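Local coordinates for xyloglucanase (Paenibacillus pabuli, PDB 2JEP), which hydrolyses xyloglucan of the plant cell wall as a glycoside hydrolase of family 5 with a TIM-barrel fold, at residues I75-K79 with Y118-L124. Numbering follows the deposited sequence.
Sequences IKKVK and YAYNEGL
Lys79 grips Glu122 twice: its NZ donates to the backbone O of Glu122 at 2.8 Å and forms a salt bridge with OE1 of the same residue at 2.9 Å. OE1 is met on its anti side, with NZ 27° out of the carboxylate plane. Lys79 can span the gap because CG is anti to the backbone N (chi1 170°) and the chain beyond stays extended, whereas Glu122 bends at chi2 (-67°), and the two side chains cross at about a right angle. With the lysine cut back to an alanine, OE1 and the carbonyl of Glu122 would probably lose the donor they share, and the carboxylate would be freer to turn. The other oxygen, OE2, lies 3.0 Å from CE of Lys76, whose NZ is too distant for a salt bridge, though its charge may still attract the carboxylate. One helical turn before Lys79, Ile75 sets CG2 against CA of Ala119 and, at 3.7 Å, CD1 of Leu124, while its CG1 meets CB of Tyr118. Ala119 and Leu124 also rest on Ile86 of strand 85-88. A Schellman motif closes helix 106-120 and probably helps to place Glu122: Leu124 N bonds to Ala119 O and Gly123 N to Tyr120 O, with Gly123 at positive phi. The contact thus joins two neighbouring outer helices of the (beta/alpha)8 barrel, 72-80 and 106-120, where the chain leaves the latter through a tight turn and enters strand 125-128.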
ATOM      1  N   ILE A  75      -4.902 -11.283 -12.672  1.00  8.36           N
ATOM      2  CA  ILE A  75      -5.812 -10.857 -11.622  1.00  8.99           C
ATOM      3  C   ILE A  75      -6.830 -11.955 -11.301  1.00  8.84           C
ATOM      4  O   ILE A  75      -7.151 -12.192 -10.130  1.00  8.83           O
ATOM      5  CB  ILE A  75      -6.510  -9.542 -12.009  1.00  9.14           C
ATOM      6  CG1 ILE A  75      -5.481  -8.417 -12.287  1.00 10.82           C
ATOM      7  CG2 ILE A  75      -7.484  -9.110 -10.917  1.00 10.95           C
ATOM      8  CD1 ILE A  75      -4.375  -8.244 -11.202  1.00 13.94           C
ATOM      9  N   LYS A  76      -7.267 -12.693 -12.322  1.00  8.81           N
ATOM     10  CA  LYS A  76      -8.159 -13.819 -12.087  1.00  9.33           C
ATOM     11  C   LYS A  76      -7.486 -14.903 -11.262  1.00  9.07           C
ATOM     12  O   LYS A  76      -8.138 -15.528 -10.411  1.00  9.47           O
ATOM     13  CB  LYS A  76      -8.699 -14.367 -13.405  1.00 10.71           C
ATOM     14  CG  LYS A  76      -9.716 -13.456 -14.047  1.00 15.29           C
ATOM     15  CD  LYS A  76     -10.256 -14.051 -15.341  1.00 20.46           C
ATOM     16  CE  LYS A  76     -11.382 -13.197 -15.928  1.00 25.19           C
ATOM     17  NZ  LYS A  76     -11.577 -13.426 -17.392  1.00 29.04           N
ATOM     18  N   LYS A  77      -6.203 -15.131 -11.494  1.00  9.02           N
ATOM     19  CA  LYS A  77      -5.449 -16.136 -10.732  1.00  9.62           C
ATOM     20  C   LYS A  77      -5.317 -15.734  -9.266  1.00  9.12           C
ATOM     21  O   LYS A  77      -5.479 -16.562  -8.353  1.00  9.74           O
ATOM     22  CB  LYS A  77      -4.076 -16.326 -11.375  1.00 10.35           C
ATOM     23  CG  LYS A  77      -3.268 -17.492 -10.873  1.00 11.85           C
ATOM     24  CD  LYS A  77      -3.816 -18.817 -11.390  1.00 15.82           C
ATOM     25  CE  LYS A  77      -3.057 -19.981 -10.778  1.00 18.09           C
ATOM     26  NZ  LYS A  77      -3.591 -21.286 -11.253  1.00 21.22           N
ATOM     27  N   VAL A  78      -5.045 -14.451  -9.032  1.00  8.32           N
ATOM     28  CA  VAL A  78      -4.932 -13.937  -7.667  1.00  8.22           C
ATOM     29  C   VAL A  78      -6.294 -14.074  -6.952  1.00  8.01           C
ATOM     30  O   VAL A  78      -6.365 -14.501  -5.776  1.00  8.67           O
ATOM     31  CB  VAL A  78      -4.407 -12.484  -7.695  1.00  7.65           C
ATOM     32  CG1 VAL A  78      -4.505 -11.839  -6.336  1.00  8.74           C
ATOM     33  CG2 VAL A  78      -2.970 -12.454  -8.200  1.00  8.47           C
ATOM     34  N   LYS A  79      -7.384 -13.722  -7.642  1.00  8.90           N
ATOM     35  CA  LYS A  79      -8.719 -13.908  -7.070  1.00  9.51           C
ATOM     36  C   LYS A  79      -8.980 -15.394  -6.741  1.00  9.86           C
ATOM     37  O   LYS A  79      -9.546 -15.722  -5.697  1.00  9.75           O
ATOM     38  CB  LYS A  79      -9.778 -13.378  -8.047  1.00  9.60           C
ATOM     39  CG  LYS A  79     -11.239 -13.710  -7.705  1.00 10.67           C
ATOM     40  CD  LYS A  79     -12.149 -13.088  -8.718  1.00 11.32           C
ATOM     41  CE  LYS A  79     -13.571 -13.591  -8.583  1.00 14.53           C
ATOM     42  NZ  LYS A  79     -14.492 -12.940  -9.588  1.00 15.14           N
ATOM     43  N   TYR A 118      -9.517  -4.739 -14.697  1.00  8.89           N
ATOM     44  CA  TYR A 118      -9.247  -6.172 -14.570  1.00  8.93           C
ATOM     45  C   TYR A 118      -9.658  -6.690 -13.205  1.00  9.04           C
ATOM     46  O   TYR A 118     -10.129  -7.798 -13.090  1.00 11.63           O
ATOM     47  CB  TYR A 118      -7.766  -6.512 -14.764  1.00  8.93           C
ATOM     48  CG  TYR A 118      -7.139  -6.184 -16.105  1.00  7.87           C
ATOM     49  CD1 TYR A 118      -7.895  -5.920 -17.218  1.00  8.56           C
ATOM     50  CD2 TYR A 118      -5.759  -6.127 -16.238  1.00  8.55           C
ATOM     51  CE1 TYR A 118      -7.289  -5.594 -18.439  1.00  8.81           C
ATOM     52  CE2 TYR A 118      -5.166  -5.837 -17.439  1.00  8.35           C
ATOM     53  CZ  TYR A 118      -5.929  -5.547 -18.534  1.00  8.15           C
ATOM     54  OH  TYR A 118      -5.294  -5.228 -19.714  1.00  8.95           O
ATOM     55  N   ALA A 119      -9.425  -5.889 -12.170  1.00  7.86           N
ATOM     56  CA  ALA A 119      -9.782  -6.251 -10.784  1.00  8.55           C
ATOM     57  C   ALA A 119     -11.214  -5.856 -10.448  1.00  8.16           C
ATOM     58  O   ALA A 119     -11.984  -6.655  -9.892  1.00  8.73           O
ATOM     59  CB  ALA A 119      -8.811  -5.600  -9.786  1.00  8.52           C
ATOM     60  N   TYR A 120     -11.597  -4.632 -10.805  1.00  8.30           N
ATOM     61  CA  TYR A 120     -12.931  -4.138 -10.460  1.00  8.71           C
ATOM     62  C   TYR A 120     -14.034  -4.973 -11.114  1.00  9.73           C
ATOM     63  O   TYR A 120     -15.062  -5.259 -10.486  1.00 10.20           O
ATOM     64  CB  TYR A 120     -13.028  -2.673 -10.860  1.00  8.82           C
ATOM     65  CG  TYR A 120     -14.319  -1.959 -10.543  1.00  9.41           C
ATOM     66  CD1 TYR A 120     -14.512  -1.357  -9.326  1.00  8.90           C
ATOM     67  CD2 TYR A 120     -15.332  -1.868 -11.490  1.00 10.30           C
ATOM     68  CE1 TYR A 120     -15.688  -0.668  -9.053  1.00  9.48           C
ATOM     69  CE2 TYR A 120     -16.512  -1.211 -11.221  1.00 11.06           C
ATOM     70  CZ  TYR A 120     -16.680  -0.591 -10.013  1.00  9.97           C
ATOM     71  OH  TYR A 120     -17.836   0.113  -9.707  1.00 11.89           O
ATOM     72  N   ASN A 121     -13.825  -5.369 -12.367  1.00  9.95           N
ATOM     73  CA  ASN A 121     -14.834  -6.159 -13.067  1.00 10.70           C
ATOM     74  C   ASN A 121     -14.950  -7.582 -12.561  1.00 11.23           C
ATOM     75  O   ASN A 121     -15.944  -8.275 -12.893  1.00 12.79           O
ATOM     76  CB  ASN A 121     -14.577  -6.163 -14.565  1.00 11.97           C
ATOM     77  CG  ASN A 121     -14.868  -4.839 -15.211  1.00 13.90           C
ATOM     78  OD1 ASN A 121     -15.551  -3.995 -14.633  1.00 17.79           O
ATOM     79  ND2 ASN A 121     -14.348  -4.649 -16.432  1.00 17.24           N
ATOM     80  N   GLU A 122     -13.968  -8.016 -11.761  1.00 10.82           N
ATOM     81  CA  GLU A 122     -14.001  -9.307 -11.088  1.00 11.94           C
ATOM     82  C   GLU A 122     -14.553  -9.225  -9.669  1.00 10.92           C
ATOM     83  O   GLU A 122     -14.519 -10.197  -8.928  1.00 12.17           O
ATOM     84  CB  GLU A 122     -12.607  -9.930 -11.067  1.00 12.38           C
ATOM     85  CG  GLU A 122     -12.117 -10.394 -12.406  1.00 15.54           C
ATOM     86  CD  GLU A 122     -12.914 -11.573 -12.938  1.00 19.60           C
ATOM     87  OE1 GLU A 122     -13.247 -12.449 -12.120  1.00 19.50           O
ATOM     88  OE2 GLU A 122     -13.207 -11.621 -14.158  1.00 24.86           O
ATOM     89  N   GLY A 123     -15.114  -8.086  -9.299  1.00 10.59           N
ATOM     90  CA  GLY A 123     -15.775  -7.994  -8.003  1.00 10.28           C
ATOM     91  C   GLY A 123     -14.824  -7.704  -6.853  1.00 10.28           C
ATOM     92  O   GLY A 123     -15.231  -7.748  -5.695  1.00 11.49           O
ATOM     93  N   LEU A 124     -13.560  -7.405  -7.165  1.00  9.62           N
ATOM     94  CA  LEU A 124     -12.553  -7.192  -6.122  1.00  8.90           C
ATOM     95  C   LEU A 124     -12.560  -5.743  -5.652  1.00  8.71           C
ATOM     96  O   LEU A 124     -12.957  -4.854  -6.392  1.00  9.47           O
ATOM     97  CB  LEU A 124     -11.176  -7.531  -6.693  1.00  9.20           C
ATOM     98  CG  LEU A 124     -11.021  -8.983  -7.144  1.00  8.40           C
ATOM     99  CD1 LEU A 124      -9.749  -9.155  -7.949  1.00 10.10           C
ATOM    100  CD2 LEU A 124     -11.035  -9.966  -5.964  1.00 12.81           C
TER